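PDB 3NOL: glutamine cyclotransferase, which catalyses the cyclisation of N-terminal glutamine residues of peptides and proteins to pyroglutamate, with release of ammonia. Local coordinates for residues A[31-36]-A[250-255]; A[212-217]-A[244-249]; A[103-108]-A[126-131]; A[44-49]-A[86-91]. All coordinates share one frame; numbering follows the deposited sequence.

Interaction 1: A[31-36]-A[250-255]; sequences YQIVHS and FEITLT
The carbonyl oxygen of Glu251 takes two backbone N-H groups at once: Val34 N sits 2.7 Å from Glu251 O in a nearly straight bond, and His35 N adds a weak one. With both residues facing Glu251, this is a classic beta bulge. It interrupts an antiparallel pairing in which the N-terminal strand 28-38 supplies the outermost strand of the blade whose other three come from the C-terminal end of the chain, the "Velcro" closure of a beta-propeller. Beyond the bulge, Gln32 and Thr253 exchange backbone hydrogen bonds, and the Gln32 side chain, bent at its second torsion (chi2 83°), brings its amide back along the partner strand. There it spans two threonines: OE1 of Gln32 accepts from Thr253 OG1 at 2.7 Å, while NE2 of Gln32 donates to Thr255 OG1 at 2.8 Å, the hydroxyl lying 25° out of the amide plane. A leucine here would probably leave both threonine hydroxyls without this shared amide partner. On the other sheet face Ile33, Ile252 and Phe250 form an apolar patch, in which Ile33 CD1 rests 3.6 Å from Phe250 CD2. Tyr31 extends from the same face to Glu216, to which its hydroxyl is hydrogen-bonded. At the bulge, the extended Glu251 side chain lies beside His35, its OE2 meeting the imidazole at the edge and in its plane, 3.1 Å from His35 CD2.

Interaction 2: A[212-217]-A[244-249]; sequences GILAEA and KLWPKV
Leu214 sets its CD2 methyl squarely over the six-membered ring of Trp246, 3.6 Å from the centroid and only 5° off the ring normal, a CH-pi contact. The methyl is almost equally far from all six ring carbons. Ile213 adds to this tight end from another direction: its CG2, placed between the backbone N and the carbonyl carbon by a first torsion of -157° for CG1, comes within 3.6 Å of Trp246 CZ3. The two aliphatic branches thus meet the outer part of the indole together, while its NE1 reaches elsewhere, to the carbonyl of Asp225. Residues 213-216 form one short 3-10 turn, tied by bonds such as that from Ala217 N to Leu214 O, and this turn presents the two neighbouring side chains to the ring. In the beta-propeller it belongs to the connection from the outer strand of one blade, 204-209, to the first strand of the last blade, 227-233, and it covers the run into strand 248-256. Toward Pro247 and Lys248, both partly exposed, the fit slackens, with Ala217 CB 4.0 Å from Pro247 CG. One local touch remains, where the Lys248 chain, bent at its second torsion (chi2 -64°), passes its methylenes by the Ala217 carbonyl and brings CG of Lys248 3.5 Å from Ala217 O. Lys248 also touches Ser36 of the neighbouring strand.

Interaction 3: A[103-108]-A[126-131]; sequences TWKNGL and DGEGWG
Lys105 lies alongside Glu128, its methylenes rather than its ammonium meeting the carboxylate: CE of Lys105 is 3.3 Å from Glu128 OE2. Three bends in its chain carry NZ instead over one face of the Trp104 indole, 3.7 Å above the plane and offset toward the rim. NZ of Lys105 remains 4.6 Å from Glu128 OE2, too long for a salt bridge, though the opposite charges probably still attract. The carboxylate is steadied within its own segment, since Trp130 NE1 donates to Glu128 OE1 at 2.9 Å, close to the indole plane and on the anti side of the oxygen. Water 1 mediates between the backbones, lying 2.6 Å from Trp104 O and 2.7 Å from Gly129 O; with other acceptors nearby, it probably cannot serve all at once. Within 103-108, Thr103 OG1 donates to Leu108 O, closing the loop across its base, and Gly107 lies against the Gly127 carbonyl. Trp104 NE1 is hydrogen-bonded to a glycerol, probably from the crystallisation liquor. In the beta-propeller, 103-108 is the hairpin turn between strands 98-103 and 108-113 of one blade, whereas 126-131 leads from that blade's last strand, 119-124, to strand 132-134, the first of the next.

Interaction 4: A[44-49]-A[86-91]; sequences FTEGFF and RYFGEG. With CA (calcium ion), chain B.
Two acidic side chains, Glu46 and Glu90, run side by side and point the same way, each bent at its second torsion. Their carboxylate planes are turned 68° apart. Glu46 OE1 and Glu90 OE1 approach to 3.0 Å, two acceptors with no bond between them. Water 2 links the other two oxygens, donating to Glu46 OE2 and to Glu90 OE2 at 2.7 Å each. Lys244 supplies positive charge through a salt bridge to Glu46 OE2, and a glycerol, probably from the crystallisation liquor, is hydrogen-bonded to Glu46 OE1, consistent with a pocket here. With an alanine at this position, Lys244 is likely to lose its carboxylate mate and water 2 one of its acceptors.

Apolar contact is slight: CG of Glu46 lies at the edge of the Phe88 ring.

The backbones belong to the innermost strands of two successive propeller blades, 44-51 and 89-95, which converge at 47° near the central axis. They meet through glycines, the CA atoms of Gly47 and Gly91 being 4.0 Å apart; a CB on Gly47 would clash with Glu90 O. The CA of Gly91 also makes a CH...O contact of 3.4 Å with Glu46 O. Glu46 and Gly47 both face Ser58, a classic beta bulge within the first of these blades.

Metal coordination follows directly along the strand. Phe48 O binds the calcium ion at 2.3 Å, and water 3 occupies another position, while Glu176, Leu177, Glu178 and Ile230 contribute from other blades.

How the interactions relate
Interaction 4 is the most buried of the four, near the propeller axis and its calcium ion, and is made of carboxylates, water and close glycines. The other three are only partly buried, with exposed residues in interactions 1 and 3. Interaction 3 adjoins interaction 4: Trp104 N and Phe88 O, and Trp130 O and Gly91 N, are probably hydrogen-bonded. Interactions 1 and 2 lie farther out, on and beside the last blade, and share strand 248-256; one is held by backbone and side-chain hydrogen bonds, the other by apolar packing on an indole. Phe250 against Ala217 joins them, and Leu245 on Phe44 ties interaction 2 to interaction 4. Interactions 1 and 3 stand about 31 Å apart, centre to centre.

Interaction 1: A[31-36]-A[250-255]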
loop_
_atom_site.group_PDB
_atom_site.type_symbol
_atom_site.label_atom_id
_atom_site.label_comp_id
_atom_site.label_asym_id
_atom_site.label_seq_id
_atom_site.Cartn_x
_atom_site.Cartn_y
_atom_site.Cartn_z
ATOM N N TYR A 31 11.303 2.253 14.595
ATOM C CA TYR A 31 11.872 1.448 13.531
ATOM C C TYR A 31 13.404 1.341 13.682
ATOM O O TYR A 31 14.053 2.223 14.291
ATOM C CB TYR A 31 11.519 2.051 12.165
ATOM C CG TYR A 31 12.218 3.355 11.929
ATOM C CD1 TYR A 31 11.611 4.574 12.298
ATOM C CD2 TYR A 31 13.515 3.395 11.389
ATOM C CE1 TYR A 31 12.266 5.784 12.119
ATOM C CE2 TYR A 31 14.178 4.611 11.215
ATOM C CZ TYR A 31 13.544 5.798 11.583
ATOM O OH TYR A 31 14.209 6.985 11.406
ATOM N N GLN A 32 13.953 0.281 13.080
ATOM C CA GLN A 32 15.382 0.143 12.782
ATOM C C GLN A 32 15.514 -0.224 11.299
ATOM O O GLN A 32 14.851 -1.169 10.825
ATOM C CB GLN A 32 16.028 -0.982 13.608
ATOM C CG GLN A 32 15.903 -0.832 15.118
ATOM C CD GLN A 32 14.569 -1.328 15.643
ATOM O OE1 GLN A 32 14.118 -2.433 15.305
ATOM N NE2 GLN A 32 13.921 -0.508 16.476
ATOM N N ILE A 33 16.323 0.539 10.576
ATOM C CA ILE A 33 16.579 0.256 9.156
ATOM C C ILE A 33 17.541 -0.913 9.033
ATOM O O ILE A 33 18.666 -0.854 9.560
ATOM C CB ILE A 33 17.149 1.485 8.407
ATOM C CG1 ILE A 33 16.120 2.622 8.402
ATOM C CG2 ILE A 33 17.566 1.099 6.984
ATOM C CD1 ILE A 33 16.637 3.966 7.891
ATOM N N VAL A 34 17.099 -1.967 8.353
ATOM C CA VAL A 34 17.940 -3.140 8.069
ATOM C C VAL A 34 18.747 -2.935 6.781
ATOM O O VAL A 34 19.965 -3.207 6.738
ATOM C CB VAL A 34 17.087 -4.442 7.958
ATOM C CG1 VAL A 34 18.004 -5.669 7.729
ATOM C CG2 VAL A 34 16.229 -4.640 9.203
ATOM N N HIS A 35 18.047 -2.481 5.738
ATOM C CA HIS A 35 18.619 -2.097 4.449
ATOM C C HIS A 35 17.824 -0.939 3.859
ATOM O O HIS A 35 16.632 -0.784 4.161
ATOM C CB HIS A 35 18.570 -3.251 3.435
ATOM C CG HIS A 35 19.297 -4.479 3.878
ATOM N ND1 HIS A 35 20.660 -4.501 4.089
ATOM C CD2 HIS A 35 18.854 -5.733 4.137
ATOM C CE1 HIS A 35 21.023 -5.713 4.470
ATOM N NE2 HIS A 35 19.949 -6.480 4.502
ATOM N N SER A 36 18.486 -0.137 3.021
ATOM C CA SER A 36 17.812 0.856 2.182
ATOM C C SER A 36 18.062 0.446 0.744
ATOM O O SER A 36 19.202 0.122 0.380
ATOM C CB SER A 36 18.397 2.262 2.393
ATOM O OG SER A 36 18.316 2.626 3.753
ATOM N N PHE A 250 12.731 1.318 2.443
ATOM C CA PHE A 250 13.433 0.886 3.653
ATOM C C PHE A 250 12.893 -0.458 4.091
ATOM O O PHE A 250 11.677 -0.633 4.242
ATOM C CB PHE A 250 13.216 1.870 4.804
ATOM C CG PHE A 250 13.770 3.243 4.539
ATOM C CD1 PHE A 250 12.925 4.269 4.151
ATOM C CD2 PHE A 250 15.147 3.496 4.656
ATOM C CE1 PHE A 250 13.425 5.556 3.881
ATOM C CE2 PHE A 250 15.669 4.771 4.395
ATOM C CZ PHE A 250 14.793 5.812 4.011
ATOM N N GLU A 251 13.805 -1.395 4.326
ATOM C CA GLU A 251 13.462 -2.628 5.011
ATOM C C GLU A 251 13.689 -2.350 6.497
ATOM O O GLU A 251 14.810 -1.985 6.904
ATOM C CB GLU A 251 14.356 -3.761 4.516
ATOM C CG GLU A 251 14.135 -5.054 5.257
ATOM C CD GLU A 251 15.089 -6.168 4.809
ATOM O OE1 GLU A 251 15.141 -7.192 5.520
ATOM O OE2 GLU A 251 15.761 -6.015 3.767
ATOM N N ILE A 252 12.624 -2.486 7.282
ATOM C CA ILE A 252 12.666 -2.090 8.705
ATOM C C ILE A 252 12.224 -3.194 9.651
ATOM O O ILE A 252 11.360 -4.012 9.323
ATOM C CB ILE A 252 11.797 -0.832 9.007
ATOM C CG1 ILE A 252 10.308 -1.067 8.639
ATOM C CG2 ILE A 252 12.367 0.410 8.343
ATOM C CD1 ILE A 252 9.373 0.063 9.185
ATOM N N THR A 253 12.810 -3.195 10.842
ATOM C CA THR A 253 12.253 -3.960 11.963
ATOM C C THR A 253 11.583 -2.988 12.951
ATOM O O THR A 253 11.802 -1.774 12.878
ATOM C CB THR A 253 13.333 -4.837 12.659
ATOM O OG1 THR A 253 14.403 -4.003 13.098
ATOM C CG2 THR A 253 13.881 -5.933 11.685
ATOM N N LEU A 254 10.742 -3.529 13.834
ATOM C CA LEU A 254 9.968 -2.730 14.792
ATOM C C LEU A 254 10.296 -3.133 16.209
ATOM O O LEU A 254 10.467 -4.321 16.489
ATOM C CB LEU A 254 8.462 -2.936 14.568
ATOM C CG LEU A 254 7.964 -2.583 13.181
ATOM C CD1 LEU A 254 6.466 -2.903 13.124
ATOM C CD2 LEU A 254 8.255 -1.110 12.905
ATOM N N THR A 255 10.386 -2.138 17.091
ATOM C CA THR A 255 10.496 -2.387 18.530
ATOM C C THR A 255 9.538 -1.484 19.275
ATOM O O THR A 255 9.441 -0.286 18.970
ATOM C CB THR A 255 11.925 -2.143 19.071
ATOM O OG1 THR A 255 12.348 -0.811 18.749
ATOM C CG2 THR A 255 12.906 -3.153 18.479
#

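Interaction 2: A[212-217]-A[244-249]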
loop_
_atom_site.group_PDB
_atom_site.type_symbol
_atom_site.label_atom_id
_atom_site.label_comp_id
_atom_site.label_asym_id
_atom_site.label_seq_id
_atom_site.Cartn_x
_atom_site.Cartn_y
_atom_site.Cartn_z
ATOM N N GLY A 212 11.184 11.216 11.016
ATOM C CA GLY A 212 12.648 11.275 10.988
ATOM C C GLY A 212 13.353 10.289 10.067
ATOM O O GLY A 212 14.572 10.400 9.847
ATOM N N ILE A 213 12.610 9.332 9.508
ATOM C CA ILE A 213 13.204 8.351 8.602
ATOM C C ILE A 213 13.819 9.007 7.339
ATOM O O ILE A 213 14.804 8.506 6.815
ATOM C CB ILE A 213 12.236 7.169 8.266
ATOM C CG1 ILE A 213 13.032 5.937 7.826
ATOM C CG2 ILE A 213 11.185 7.602 7.246
ATOM C CD1 ILE A 213 12.268 4.664 7.831
ATOM N N LEU A 214 13.258 10.129 6.883
ATOM C CA LEU A 214 13.822 10.838 5.714
ATOM C C LEU A 214 15.242 11.335 5.928
ATOM O O LEU A 214 15.997 11.468 4.968
ATOM C CB LEU A 214 12.928 11.995 5.257
ATOM C CG LEU A 214 11.817 11.672 4.267
ATOM C CD1 LEU A 214 11.291 12.986 3.669
ATOM C CD2 LEU A 214 12.282 10.704 3.165
ATOM N N ALA A 215 15.586 11.624 7.184
ATOM C CA ALA A 215 16.933 12.048 7.569
ATOM C C ALA A 215 17.974 10.935 7.337
ATOM O O ALA A 215 19.173 11.210 7.230
ATOM C CB ALA A 215 16.937 12.510 9.044
ATOM N N GLU A 216 17.494 9.688 7.232
ATOM C CA GLU A 216 18.330 8.510 6.977
ATOM C C GLU A 216 18.238 8.025 5.504
ATOM O O GLU A 216 18.747 6.947 5.160
ATOM C CB GLU A 216 17.950 7.373 7.955
ATOM C CG GLU A 216 18.264 7.707 9.442
ATOM C CD GLU A 216 17.838 6.611 10.425
ATOM O OE1 GLU A 216 18.341 5.465 10.330
ATOM O OE2 GLU A 216 17.003 6.900 11.310
ATOM N N ALA A 217 17.593 8.815 4.645
ATOM C CA ALA A 217 17.345 8.413 3.239
ATOM C C ALA A 217 18.445 8.816 2.242
ATOM O O ALA A 217 18.326 8.517 1.040
ATOM C CB ALA A 217 15.994 8.963 2.753
ATOM N N LYS A 244 5.870 8.666 -1.625
ATOM C CA LYS A 244 5.775 9.278 -2.952
ATOM C C LYS A 244 6.994 10.147 -3.208
ATOM O O LYS A 244 7.251 11.085 -2.441
ATOM C CB LYS A 244 4.485 10.075 -3.079
ATOM C CG LYS A 244 3.212 9.237 -2.764
ATOM C CD LYS A 244 1.959 9.996 -3.248
ATOM C CE LYS A 244 0.632 9.439 -2.688
ATOM N NZ LYS A 244 -0.572 10.243 -3.130
ATOM N N LEU A 245 7.712 9.820 -4.286
ATOM C CA LEU A 245 8.972 10.491 -4.719
ATOM C C LEU A 245 10.160 10.185 -3.795
ATOM O O LEU A 245 11.243 10.758 -3.947
ATOM C CB LEU A 245 8.782 12.006 -4.877
ATOM C CG LEU A 245 7.539 12.507 -5.630
ATOM C CD1 LEU A 245 7.507 14.045 -5.662
ATOM C CD2 LEU A 245 7.507 11.936 -7.046
ATOM N N TRP A 246 9.955 9.268 -2.846
ATOM C CA TRP A 246 11.001 8.946 -1.889
ATOM C C TRP A 246 12.172 8.264 -2.610
ATOM O O TRP A 246 11.958 7.447 -3.516
ATOM C CB TRP A 246 10.444 8.060 -0.772
ATOM C CG TRP A 246 9.669 8.828 0.239
ATOM C CD1 TRP A 246 8.895 9.956 0.035
ATOM C CD2 TRP A 246 9.629 8.562 1.635
ATOM N NE1 TRP A 246 8.362 10.382 1.235
ATOM C CE2 TRP A 246 8.805 9.552 2.234
ATOM C CE3 TRP A 246 10.217 7.589 2.449
ATOM C CZ2 TRP A 246 8.553 9.583 3.613
ATOM C CZ3 TRP A 246 9.967 7.628 3.819
ATOM C CH2 TRP A 246 9.144 8.615 4.384
ATOM N N PRO A 247 13.418 8.618 -2.237
ATOM C CA PRO A 247 14.602 8.038 -2.909
ATOM C C PRO A 247 14.961 6.620 -2.469
ATOM O O PRO A 247 15.890 6.024 -3.034
ATOM C CB PRO A 247 15.736 8.995 -2.498
ATOM C CG PRO A 247 15.300 9.477 -1.110
ATOM C CD PRO A 247 13.795 9.621 -1.212
ATOM N N LYS A 248 14.267 6.111 -1.449
ATOM C CA LYS A 248 14.546 4.758 -0.939
ATOM C C LYS A 248 13.274 3.987 -0.607
ATOM O O LYS A 248 12.254 4.594 -0.297
ATOM C CB LYS A 248 15.403 4.814 0.347
ATOM C CG LYS A 248 16.786 5.492 0.247
ATOM C CD LYS A 248 17.765 4.773 -0.692
ATOM C CE LYS A 248 19.135 5.487 -0.649
ATOM N NZ LYS A 248 20.117 4.889 -1.614
ATOM N N VAL A 249 13.367 2.651 -0.656
ATOM C CA VAL A 249 12.476 1.754 0.063
ATOM C C VAL A 249 13.308 1.267 1.255
ATOM O O VAL A 249 14.457 0.841 1.072
ATOM C CB VAL A 249 12.064 0.518 -0.778
ATOM C CG1 VAL A 249 11.168 -0.430 0.041
ATOM C CG2 VAL A 249 11.363 0.950 -2.075
#

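Interaction 3: A[103-108]-A[126-131]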
loop_
_atom_site.group_PDB
_atom_site.type_symbol
_atom_site.label_atom_id
_atom_site.label_comp_id
_atom_site.label_asym_id
_atom_site.label_seq_id
_atom_site.Cartn_x
_atom_site.Cartn_y
_atom_site.Cartn_z
ATOM N N THR A 103 -8.806 2.727 -8.806
ATOM C CA THR A 103 -8.561 3.985 -9.548
ATOM C C THR A 103 -8.875 5.202 -8.672
ATOM O O THR A 103 -9.557 5.078 -7.651
ATOM C CB THR A 103 -9.380 4.095 -10.850
ATOM O OG1 THR A 103 -10.762 4.016 -10.523
ATOM C CG2 THR A 103 -9.003 2.957 -11.868
ATOM N N TRP A 104 -8.389 6.366 -9.110
ATOM C CA TRP A 104 -8.448 7.605 -8.340
ATOM C C TRP A 104 -9.889 8.133 -8.253
ATOM O O TRP A 104 -10.440 8.262 -7.162
ATOM C CB TRP A 104 -7.520 8.648 -8.974
ATOM C CG TRP A 104 -7.293 9.883 -8.134
ATOM C CD1 TRP A 104 -7.140 9.945 -6.781
ATOM C CD2 TRP A 104 -7.157 11.224 -8.619
ATOM N NE1 TRP A 104 -6.923 11.249 -6.386
ATOM C CE2 TRP A 104 -6.928 12.052 -7.498
ATOM C CE3 TRP A 104 -7.209 11.804 -9.895
ATOM C CZ2 TRP A 104 -6.754 13.429 -7.611
ATOM C CZ3 TRP A 104 -7.030 13.184 -10.008
ATOM C CH2 TRP A 104 -6.809 13.975 -8.868
ATOM N N LYS A 105 -10.488 8.392 -9.413
ATOM C CA LYS A 105 -11.810 9.013 -9.489
ATOM C C LYS A 105 -12.809 8.278 -10.402
ATOM O O LYS A 105 -13.926 8.763 -10.618
ATOM C CB LYS A 105 -11.655 10.456 -9.972
ATOM C CG LYS A 105 -10.859 11.360 -9.043
ATOM C CD LYS A 105 -11.325 11.249 -7.593
ATOM C CE LYS A 105 -11.526 12.624 -6.985
ATOM N NZ LYS A 105 -10.453 13.560 -7.367
ATOM N N ASN A 106 -12.414 7.116 -10.909
ATOM C CA ASN A 106 -13.205 6.388 -11.904
ATOM C C ASN A 106 -14.338 5.538 -11.307
ATOM O O ASN A 106 -15.258 5.132 -12.033
ATOM C CB ASN A 106 -12.291 5.516 -12.780
ATOM C CG ASN A 106 -11.236 6.324 -13.528
ATOM O OD1 ASN A 106 -10.083 6.429 -13.089
ATOM N ND2 ASN A 106 -11.628 6.899 -14.679
ATOM N N GLY A 107 -14.260 5.239 -10.005
ATOM C CA GLY A 107 -15.220 4.343 -9.354
ATOM C C GLY A 107 -15.166 2.936 -9.947
ATOM O O GLY A 107 -16.146 2.181 -9.931
ATOM N N LEU A 108 -14.008 2.600 -10.495
ATOM C CA LEU A 108 -13.833 1.261 -11.012
ATOM C C LEU A 108 -12.429 0.757 -10.793
ATOM O O LEU A 108 -11.506 1.523 -10.456
ATOM C CB LEU A 108 -14.271 1.166 -12.464
ATOM C CG LEU A 108 -13.525 2.023 -13.492
ATOM C CD1 LEU A 108 -12.256 1.356 -13.919
ATOM C CD2 LEU A 108 -14.464 2.171 -14.689
ATOM N N ASP A 126 -18.207 1.219 -5.029
ATOM C CA ASP A 126 -18.804 2.384 -4.408
ATOM C C ASP A 126 -17.724 3.405 -3.987
ATOM O O ASP A 126 -16.653 3.040 -3.478
ATOM C CB ASP A 126 -19.628 1.922 -3.209
ATOM C CG ASP A 126 -20.455 3.030 -2.607
ATOM O OD1 ASP A 126 -21.124 3.751 -3.387
ATOM O OD2 ASP A 126 -20.448 3.144 -1.355
ATOM N N GLY A 127 -18.008 4.681 -4.230
ATOM C CA GLY A 127 -17.117 5.752 -3.761
ATOM C C GLY A 127 -15.720 5.727 -4.364
ATOM O O GLY A 127 -15.552 5.522 -5.580
ATOM N N GLU A 128 -14.714 5.926 -3.506
ATOM C CA GLU A 128 -13.311 6.007 -3.942
ATOM C C GLU A 128 -12.544 4.749 -3.540
ATOM O O GLU A 128 -13.052 3.921 -2.786
ATOM C CB GLU A 128 -12.615 7.245 -3.367
ATOM C CG GLU A 128 -13.159 8.550 -3.977
ATOM C CD GLU A 128 -12.304 9.774 -3.671
ATOM O OE1 GLU A 128 -11.412 9.720 -2.784
ATOM O OE2 GLU A 128 -12.515 10.807 -4.356
ATOM N N GLY A 129 -11.355 4.599 -4.120
ATOM C CA GLY A 129 -10.493 3.461 -3.861
ATOM C C GLY A 129 -9.074 3.982 -3.700
ATOM O O GLY A 129 -8.503 4.594 -4.625
ATOM N N TRP A 130 -8.522 3.772 -2.502
ATOM C CA TRP A 130 -7.177 4.247 -2.188
ATOM C C TRP A 130 -6.238 3.035 -2.078
ATOM O O TRP A 130 -5.699 2.610 -3.088
ATOM C CB TRP A 130 -7.160 5.120 -0.913
ATOM C CG TRP A 130 -7.829 6.486 -1.057
ATOM C CD1 TRP A 130 -8.863 6.839 -1.907
ATOM C CD2 TRP A 130 -7.512 7.661 -0.310
ATOM N NE1 TRP A 130 -9.190 8.171 -1.728
ATOM C CE2 TRP A 130 -8.377 8.691 -0.751
ATOM C CE3 TRP A 130 -6.565 7.950 0.691
ATOM C CZ2 TRP A 130 -8.323 9.987 -0.221
ATOM C CZ3 TRP A 130 -6.526 9.255 1.225
ATOM C CH2 TRP A 130 -7.398 10.249 0.750
ATOM N N GLY A 131 -6.067 2.470 -0.879
ATOM C CA GLY A 131 -5.199 1.293 -0.706
ATOM C C GLY A 131 -5.921 -0.042 -0.887
ATOM O O GLY A 131 -7.137 -0.126 -0.714
HETATM O O HOH W 1 -9.418 7.089 -5.063
#

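Interaction 4: A[44-49]-A[86-91]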
loop_
_atom_site.group_PDB
_atom_site.type_symbol
_atom_site.label_atom_id
_atom_site.label_comp_id
_atom_site.label_asym_id
_atom_site.label_seq_id
_atom_site.Cartn_x
_atom_site.Cartn_y
_atom_site.Cartn_z
ATOM N N PHE A 44 5.275 8.572 -7.802
ATOM C CA PHE A 44 4.215 8.844 -6.812
ATOM C C PHE A 44 3.527 7.542 -6.400
ATOM O O PHE A 44 2.502 7.149 -6.982
ATOM C CB PHE A 44 3.153 9.805 -7.364
ATOM C CG PHE A 44 3.646 11.214 -7.588
ATOM C CD1 PHE A 44 4.128 11.604 -8.846
ATOM C CD2 PHE A 44 3.587 12.159 -6.549
ATOM C CE1 PHE A 44 4.544 12.940 -9.070
ATOM C CE2 PHE A 44 4.033 13.485 -6.753
ATOM C CZ PHE A 44 4.501 13.874 -8.013
ATOM N N THR A 45 4.099 6.864 -5.420
ATOM C CA THR A 45 3.598 5.553 -5.010
ATOM C C THR A 45 2.141 5.589 -4.538
ATOM O O THR A 45 1.817 6.340 -3.594
ATOM C CB THR A 45 4.490 5.006 -3.862
ATOM O OG1 THR A 45 5.853 4.984 -4.307
ATOM C CG2 THR A 45 4.051 3.611 -3.471
ATOM N N GLU A 46 1.269 4.794 -5.184
ATOM C CA GLU A 46 -0.155 4.686 -4.786
ATOM C C GLU A 46 -0.616 3.254 -4.402
ATOM O O GLU A 46 -1.745 3.041 -3.918
ATOM C CB GLU A 46 -1.072 5.204 -5.894
ATOM C CG GLU A 46 -0.812 6.648 -6.364
ATOM C CD GLU A 46 -1.115 7.696 -5.292
ATOM O OE1 GLU A 46 -1.546 7.336 -4.176
ATOM O OE2 GLU A 46 -0.944 8.910 -5.574
ATOM N N GLY A 47 0.257 2.288 -4.653
ATOM C CA GLY A 47 -0.017 0.879 -4.368
ATOM C C GLY A 47 1.325 0.176 -4.385
ATOM O O GLY A 47 2.213 0.539 -5.171
ATOM N N PHE A 48 1.510 -0.770 -3.474
ATOM C CA PHE A 48 2.843 -1.352 -3.280
ATOM C C PHE A 48 2.717 -2.676 -2.561
ATOM O O PHE A 48 2.133 -2.755 -1.493
ATOM C CB PHE A 48 3.701 -0.355 -2.449
ATOM C CG PHE A 48 5.122 -0.764 -2.237
ATOM C CD1 PHE A 48 5.975 -0.994 -3.332
ATOM C CD2 PHE A 48 5.663 -0.784 -0.951
ATOM C CE1 PHE A 48 7.340 -1.328 -3.132
ATOM C CE2 PHE A 48 7.024 -1.112 -0.747
ATOM C CZ PHE A 48 7.856 -1.387 -1.830
ATOM N N PHE A 49 3.233 -3.736 -3.166
ATOM C CA PHE A 49 3.269 -5.017 -2.461
ATOM C C PHE A 49 4.474 -5.835 -2.916
ATOM O O PHE A 49 5.101 -5.513 -3.927
ATOM C CB PHE A 49 1.923 -5.782 -2.592
ATOM C CG PHE A 49 1.601 -6.240 -3.993
ATOM C CD1 PHE A 49 0.730 -5.502 -4.796
ATOM C CD2 PHE A 49 2.150 -7.408 -4.505
ATOM C CE1 PHE A 49 0.407 -5.920 -6.068
ATOM C CE2 PHE A 49 1.832 -7.841 -5.807
ATOM C CZ PHE A 49 0.959 -7.087 -6.595
ATOM N N ARG A 86 -7.614 8.024 -19.513
ATOM C CA ARG A 86 -8.896 8.208 -18.788
ATOM C C ARG A 86 -8.853 7.745 -17.328
ATOM O O ARG A 86 -9.684 8.163 -16.521
ATOM C CB ARG A 86 -10.042 7.478 -19.504
ATOM C CG ARG A 86 -10.542 8.185 -20.754
ATOM C CD ARG A 86 -12.027 7.955 -20.948
ATOM N NE ARG A 86 -12.324 6.571 -21.309
ATOM C CZ ARG A 86 -13.480 5.953 -21.072
ATOM N NH1 ARG A 86 -13.641 4.693 -21.455
ATOM N NH2 ARG A 86 -14.473 6.584 -20.450
ATOM N N TYR A 87 -7.882 6.886 -17.014
ATOM C CA TYR A 87 -7.797 6.220 -15.715
ATOM C C TYR A 87 -6.566 6.658 -14.959
ATOM O O TYR A 87 -5.532 6.965 -15.552
ATOM C CB TYR A 87 -7.772 4.704 -15.909
ATOM C CG TYR A 87 -8.897 4.255 -16.802
ATOM C CD1 TYR A 87 -8.653 3.864 -18.120
ATOM C CD2 TYR A 87 -10.222 4.310 -16.352
ATOM C CE1 TYR A 87 -9.706 3.485 -18.959
ATOM C CE2 TYR A 87 -11.272 3.944 -17.172
ATOM C CZ TYR A 87 -11.013 3.537 -18.471
ATOM O OH TYR A 87 -12.068 3.184 -19.276
ATOM N N PHE A 88 -6.688 6.712 -13.638
ATOM C CA PHE A 88 -5.519 6.936 -12.824
ATOM C C PHE A 88 -5.494 5.904 -11.711
ATOM O O PHE A 88 -6.410 5.869 -10.890
ATOM C CB PHE A 88 -5.502 8.345 -12.245
ATOM C CG PHE A 88 -4.148 8.744 -11.735
ATOM C CD1 PHE A 88 -3.743 8.364 -10.451
ATOM C CD2 PHE A 88 -3.260 9.441 -12.546
ATOM C CE1 PHE A 88 -2.478 8.686 -9.986
ATOM C CE2 PHE A 88 -1.973 9.763 -12.078
ATOM C CZ PHE A 88 -1.592 9.385 -10.806
ATOM N N GLY A 89 -4.458 5.080 -11.687
ATOM C CA GLY A 89 -4.409 3.940 -10.777
ATOM C C GLY A 89 -4.124 4.335 -9.335
ATOM O O GLY A 89 -3.393 5.305 -9.076
ATOM N N GLU A 90 -4.702 3.570 -8.404
ATOM C CA GLU A 90 -4.390 3.696 -6.974
ATOM C C GLU A 90 -3.897 2.352 -6.430
ATOM O O GLU A 90 -2.980 1.775 -7.013
ATOM C CB GLU A 90 -5.555 4.285 -6.191
ATOM C CG GLU A 90 -5.947 5.678 -6.691
ATOM C CD GLU A 90 -4.877 6.737 -6.426
ATOM O OE1 GLU A 90 -4.048 6.525 -5.522
ATOM O OE2 GLU A 90 -4.889 7.780 -7.136
ATOM N N GLY A 91 -4.471 1.865 -5.334
ATOM C CA GLY A 91 -3.972 0.623 -4.715
ATOM C C GLY A 91 -3.963 -0.587 -5.617
ATOM O O GLY A 91 -4.791 -0.702 -6.524
HETATM CA CA CA B . 0.696 -2.694 0.308
HETATM O O HOH W 2 -3.396 9.835 -6.270
HETATM O O HOH W 3 -0.816 -3.940 -1.069
#